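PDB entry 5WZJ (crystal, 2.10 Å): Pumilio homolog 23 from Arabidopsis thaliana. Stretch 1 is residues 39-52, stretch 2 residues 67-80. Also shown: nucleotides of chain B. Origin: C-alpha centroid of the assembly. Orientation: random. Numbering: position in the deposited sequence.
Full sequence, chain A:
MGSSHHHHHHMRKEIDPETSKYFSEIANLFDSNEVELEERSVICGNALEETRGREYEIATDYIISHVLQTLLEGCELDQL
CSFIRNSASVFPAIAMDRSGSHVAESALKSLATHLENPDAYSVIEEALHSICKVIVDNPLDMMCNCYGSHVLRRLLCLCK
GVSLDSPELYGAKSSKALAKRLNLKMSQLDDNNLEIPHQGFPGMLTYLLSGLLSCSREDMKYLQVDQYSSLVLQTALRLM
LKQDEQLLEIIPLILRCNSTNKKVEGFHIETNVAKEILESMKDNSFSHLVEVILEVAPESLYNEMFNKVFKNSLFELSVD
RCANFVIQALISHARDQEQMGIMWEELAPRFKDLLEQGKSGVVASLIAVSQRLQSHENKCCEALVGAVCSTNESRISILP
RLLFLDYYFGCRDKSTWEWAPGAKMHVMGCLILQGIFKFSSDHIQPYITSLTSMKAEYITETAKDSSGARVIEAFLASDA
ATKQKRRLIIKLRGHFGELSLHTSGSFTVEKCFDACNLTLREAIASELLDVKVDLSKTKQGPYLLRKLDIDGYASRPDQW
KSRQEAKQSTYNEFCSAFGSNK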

# COMPACT_ATOMS: atom_id res chain seq x y z
N GLU A 39 18.58 -20.09 29.94
CA GLU A 39 17.73 -21.01 30.69
C GLU A 39 16.29 -20.98 30.17
O GLU A 39 15.64 -22.03 30.07
CB GLU A 39 17.76 -20.65 32.17
CG GLU A 39 16.99 -21.61 33.08
CD GLU A 39 16.88 -21.09 34.51
OE1 GLU A 39 17.36 -19.97 34.78
OE2 GLU A 39 16.31 -21.80 35.36
N ARG A 40 15.80 -19.79 29.82
CA ARG A 40 14.44 -19.62 29.33
C ARG A 40 14.20 -20.47 28.08
O ARG A 40 13.18 -21.17 27.99
CB ARG A 40 14.20 -18.14 29.02
CG ARG A 40 12.77 -17.78 28.72
CD ARG A 40 12.69 -16.31 28.38
NE ARG A 40 11.31 -15.83 28.36
CZ ARG A 40 10.47 -16.01 27.34
NH1 ARG A 40 10.86 -16.68 26.26
NH2 ARG A 40 9.24 -15.52 27.41
N SER A 41 15.11 -20.42 27.12
CA SER A 41 14.89 -21.17 25.89
C SER A 41 14.95 -22.67 26.14
O SER A 41 14.24 -23.44 25.47
CB SER A 41 15.91 -20.75 24.83
OG SER A 41 16.99 -21.65 24.78
N VAL A 42 15.76 -23.11 27.11
CA VAL A 42 15.77 -24.53 27.46
C VAL A 42 14.44 -24.94 28.09
O VAL A 42 13.88 -26.00 27.76
CB VAL A 42 16.96 -24.82 28.39
CG1 VAL A 42 16.93 -26.27 28.86
CG2 VAL A 42 18.28 -24.51 27.68
N ILE A 43 13.90 -24.12 29.00
CA ILE A 43 12.60 -24.41 29.61
C ILE A 43 11.50 -24.43 28.54
O ILE A 43 10.62 -25.30 28.55
CB ILE A 43 12.29 -23.39 30.72
CG1 ILE A 43 13.22 -23.60 31.92
CG2 ILE A 43 10.82 -23.47 31.13
CD1 ILE A 43 13.08 -22.51 32.98
N CYS A 44 11.51 -23.47 27.62
CA CYS A 44 10.54 -23.48 26.53
C CYS A 44 10.57 -24.80 25.79
O CYS A 44 9.51 -25.38 25.50
CB CYS A 44 10.81 -22.31 25.58
SG CYS A 44 10.34 -20.67 26.17
N GLY A 45 11.76 -25.33 25.52
CA GLY A 45 11.86 -26.60 24.81
C GLY A 45 11.37 -27.78 25.63
O GLY A 45 10.67 -28.66 25.11
N ASN A 46 11.73 -27.82 26.91
CA ASN A 46 11.20 -28.89 27.77
C ASN A 46 9.68 -28.85 27.82
O ASN A 46 9.02 -29.89 27.79
CB ASN A 46 11.77 -28.76 29.18
CG ASN A 46 13.27 -28.99 29.22
OD1 ASN A 46 13.86 -29.53 28.28
ND2 ASN A 46 13.90 -28.61 30.33
N ALA A 47 9.10 -27.65 27.92
CA ALA A 47 7.66 -27.56 28.03
C ALA A 47 6.97 -28.02 26.75
O ALA A 47 5.91 -28.64 26.81
CB ALA A 47 7.25 -26.13 28.40
N LEU A 48 7.58 -27.75 25.59
CA LEU A 48 7.00 -28.25 24.34
C LEU A 48 6.87 -29.77 24.36
O LEU A 48 5.90 -30.32 23.82
CB LEU A 48 7.85 -27.79 23.15
CG LEU A 48 7.72 -26.31 22.79
CD1 LEU A 48 8.64 -25.95 21.63
CD2 LEU A 48 6.27 -25.97 22.44
N GLU A 49 7.81 -30.47 25.00
CA GLU A 49 7.71 -31.92 25.09
C GLU A 49 6.43 -32.35 25.79
O GLU A 49 5.88 -33.41 25.47
CB GLU A 49 8.93 -32.50 25.80
CG GLU A 49 10.20 -32.51 24.96
CD GLU A 49 11.40 -33.07 25.70
OE1 GLU A 49 11.21 -33.89 26.63
OE2 GLU A 49 12.54 -32.69 25.36
N GLU A 50 5.94 -31.54 26.73
CA GLU A 50 4.71 -31.89 27.42
C GLU A 50 3.47 -31.76 26.55
O GLU A 50 2.37 -32.10 27.01
CB GLU A 50 4.56 -31.03 28.68
CG GLU A 50 5.66 -31.26 29.68
CD GLU A 50 5.77 -32.73 30.08
OE1 GLU A 50 4.71 -33.34 30.37
OE2 GLU A 50 6.90 -33.26 30.10
N THR A 51 3.59 -31.27 25.31
CA THR A 51 2.46 -31.25 24.41
C THR A 51 2.37 -32.50 23.54
O THR A 51 1.40 -32.64 22.79
CB THR A 51 2.50 -30.01 23.49
OG1 THR A 51 3.62 -30.11 22.60
CG2 THR A 51 2.62 -28.73 24.32
N ARG A 52 3.34 -33.41 23.60
CA ARG A 52 3.36 -34.53 22.68
C ARG A 52 2.11 -35.40 22.86
O ARG A 52 1.69 -35.68 23.99
CB ARG A 52 4.64 -35.36 22.87
N VAL A 67 0.04 -19.56 26.18
CA VAL A 67 1.31 -20.04 26.73
C VAL A 67 2.11 -20.76 25.66
O VAL A 67 3.32 -20.57 25.53
CB VAL A 67 1.06 -20.94 27.96
CG1 VAL A 67 2.38 -21.48 28.50
CG2 VAL A 67 0.30 -20.16 29.03
N LEU A 68 1.44 -21.59 24.86
CA LEU A 68 2.13 -22.33 23.81
C LEU A 68 2.77 -21.38 22.80
O LEU A 68 3.88 -21.63 22.33
CB LEU A 68 1.15 -23.30 23.14
CG LEU A 68 1.67 -24.30 22.11
CD1 LEU A 68 2.92 -25.05 22.61
CD2 LEU A 68 0.57 -25.29 21.74
N GLN A 69 2.11 -20.25 22.50
CA GLN A 69 2.73 -19.23 21.65
C GLN A 69 4.04 -18.76 22.24
O GLN A 69 5.05 -18.62 21.52
CB GLN A 69 1.80 -18.03 21.47
CG GLN A 69 0.61 -18.26 20.56
CD GLN A 69 -0.16 -16.98 20.35
OE1 GLN A 69 -1.15 -16.72 21.03
NE2 GLN A 69 0.29 -16.17 19.39
N THR A 70 4.04 -18.46 23.54
CA THR A 70 5.26 -18.03 24.22
C THR A 70 6.34 -19.09 24.12
O THR A 70 7.50 -18.77 23.82
CB THR A 70 4.95 -17.72 25.69
OG1 THR A 70 3.92 -16.72 25.75
CG2 THR A 70 6.20 -17.21 26.41
N LEU A 71 5.98 -20.36 24.34
CA LEU A 71 6.97 -21.44 24.24
C LEU A 71 7.56 -21.55 22.83
O LEU A 71 8.78 -21.74 22.67
CB LEU A 71 6.33 -22.76 24.65
CG LEU A 71 5.70 -22.78 26.04
CD1 LEU A 71 5.08 -24.12 26.30
CD2 LEU A 71 6.74 -22.45 27.11
N LEU A 72 6.72 -21.43 21.81
CA LEU A 72 7.21 -21.63 20.45
C LEU A 72 8.13 -20.49 20.02
O LEU A 72 9.10 -20.73 19.29
CB LEU A 72 6.03 -21.75 19.48
CG LEU A 72 5.25 -23.06 19.60
CD1 LEU A 72 3.93 -22.99 18.84
CD2 LEU A 72 6.09 -24.22 19.09
N GLU A 73 7.86 -19.27 20.47
CA GLU A 73 8.72 -18.14 20.13
C GLU A 73 9.94 -18.03 21.03
O GLU A 73 10.84 -17.24 20.73
CB GLU A 73 7.90 -16.84 20.16
CG GLU A 73 6.84 -16.70 18.99
CD GLU A 73 5.69 -15.72 19.30
OE1 GLU A 73 4.76 -15.56 18.46
OE2 GLU A 73 5.70 -15.10 20.40
N GLY A 74 10.02 -18.81 22.11
CA GLY A 74 11.15 -18.71 23.01
C GLY A 74 12.11 -19.88 22.91
O GLY A 74 13.21 -19.84 23.47
N CYS A 75 11.70 -20.94 22.21
CA CYS A 75 12.49 -22.16 22.17
C CYS A 75 13.53 -22.07 21.05
O CYS A 75 13.56 -21.12 20.27
CB CYS A 75 11.58 -23.38 21.96
SG CYS A 75 10.88 -23.49 20.27
N GLU A 76 14.39 -23.08 20.97
CA GLU A 76 15.40 -23.13 19.93
C GLU A 76 14.90 -23.97 18.75
O GLU A 76 13.87 -24.64 18.82
CB GLU A 76 16.71 -23.69 20.47
CG GLU A 76 17.57 -22.62 21.14
CD GLU A 76 18.54 -23.21 22.15
OE1 GLU A 76 18.28 -24.33 22.64
OE2 GLU A 76 19.55 -22.55 22.46
N LEU A 77 15.68 -23.93 17.67
CA LEU A 77 15.23 -24.46 16.38
C LEU A 77 14.88 -25.94 16.45
O LEU A 77 13.85 -26.37 15.92
CB LEU A 77 16.30 -24.19 15.32
CG LEU A 77 16.06 -24.71 13.90
CD1 LEU A 77 14.85 -24.04 13.28
CD2 LEU A 77 17.30 -24.49 13.05
N ASP A 78 15.73 -26.75 17.08
CA ASP A 78 15.50 -28.19 17.10
C ASP A 78 14.17 -28.52 17.77
O ASP A 78 13.41 -29.37 17.27
CB ASP A 78 16.64 -28.91 17.82
CG ASP A 78 17.89 -29.01 16.97
OD1 ASP A 78 17.81 -28.80 15.74
OD2 ASP A 78 18.96 -29.30 17.54
N GLN A 79 13.87 -27.87 18.90
CA GLN A 79 12.64 -28.18 19.62
C GLN A 79 11.43 -27.67 18.85
O GLN A 79 10.38 -28.31 18.84
CB GLN A 79 12.69 -27.57 21.03
CG GLN A 79 13.68 -28.27 21.99
CD GLN A 79 15.13 -28.27 21.47
OE1 GLN A 79 15.68 -27.23 21.10
NE2 GLN A 79 15.73 -29.45 21.43
N LEU A 80 11.57 -26.51 18.21
CA LEU A 80 10.51 -25.98 17.35
C LEU A 80 10.18 -26.97 16.23
O LEU A 80 9.01 -27.31 16.02
CB LEU A 80 10.94 -24.64 16.77
CG LEU A 80 10.01 -24.11 15.67
CD1 LEU A 80 8.62 -23.77 16.21
CD2 LEU A 80 10.64 -22.90 15.01
P G B 11 -12.57 -14.06 16.62
OP1 G B 11 -13.40 -14.88 15.71
OP2 G B 11 -13.10 -12.80 17.20
O5' G B 11 -12.13 -15.06 17.77
C5' G B 11 -11.64 -14.61 19.02
C4' G B 11 -10.93 -15.75 19.71
O4' G B 11 -9.56 -15.79 19.25
C3' G B 11 -10.87 -15.68 21.24
O3' G B 11 -10.86 -17.01 21.78
C2' G B 11 -9.51 -15.05 21.47
O2' G B 11 -8.97 -15.31 22.75
C1' G B 11 -8.69 -15.72 20.36
N9 G B 11 -7.49 -14.95 20.00
C8 G B 11 -7.44 -13.67 19.46
N7 G B 11 -6.21 -13.23 19.33
C5 G B 11 -5.41 -14.27 19.81
C6 G B 11 -4.00 -14.37 19.92
O6 G B 11 -3.15 -13.53 19.60
N1 G B 11 -3.61 -15.59 20.48
C2 G B 11 -4.47 -16.59 20.87
N2 G B 11 -3.92 -17.71 21.38
N3 G B 11 -5.79 -16.51 20.77
C4 G B 11 -6.19 -15.33 20.24
O HOH W 1 8.93 -16.50 24.19
O HOH W 2 14.45 -24.95 23.23

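A helix running through most of stretch 1 crosses the helix that opens stretch 2, at 125° between their N-to-C directions, with axes 8.3 Å apart at closest approach. No direct hydrogen bond joins the stretches; apolar packing and two waters do.

Leu48 covers the most surface. Its side chain fits as a knob among Leu68, Leu71, Leu72 and Gln79. Leu48 CD2 lies 3.5 Å from Leu68 CD1 and 3.8 Å from Leu72 CD2. Leu48 CD1 meets Cys75 SG at 3.6 Å. These are van der Waals contacts between buried, nonpolar groups.

Leu71 comes next. Its CD1 touches Ala47 CB at 3.6 Å, and its CD2 lies 4.1 Å from Cys44 SG. The backbones come close here: Cys44 CA and Leu71 CA are 4.7 Å apart, and Ser41 CA and Cys75 CA 4.5 Å.

Cys44 is third. Its SG sits 3.8 Å from Gly74 C. An ideal CB on Gly74 would fall 2.7 Å from Cys44 SG, so the bare glycine leaves room. Nearby, Ser41 CA makes a CA-H...O contact of 3.2 Å with Gly74 O.

Two waters bridge polar groups of the two stretches. Water 1 accepts from Arg40 NH1 (2.8 Å) and donates to Thr70 O (2.7 Å). Water 2 donates to Ser41 O (2.7 Å) and accepts from Glu76 N (2.9 Å).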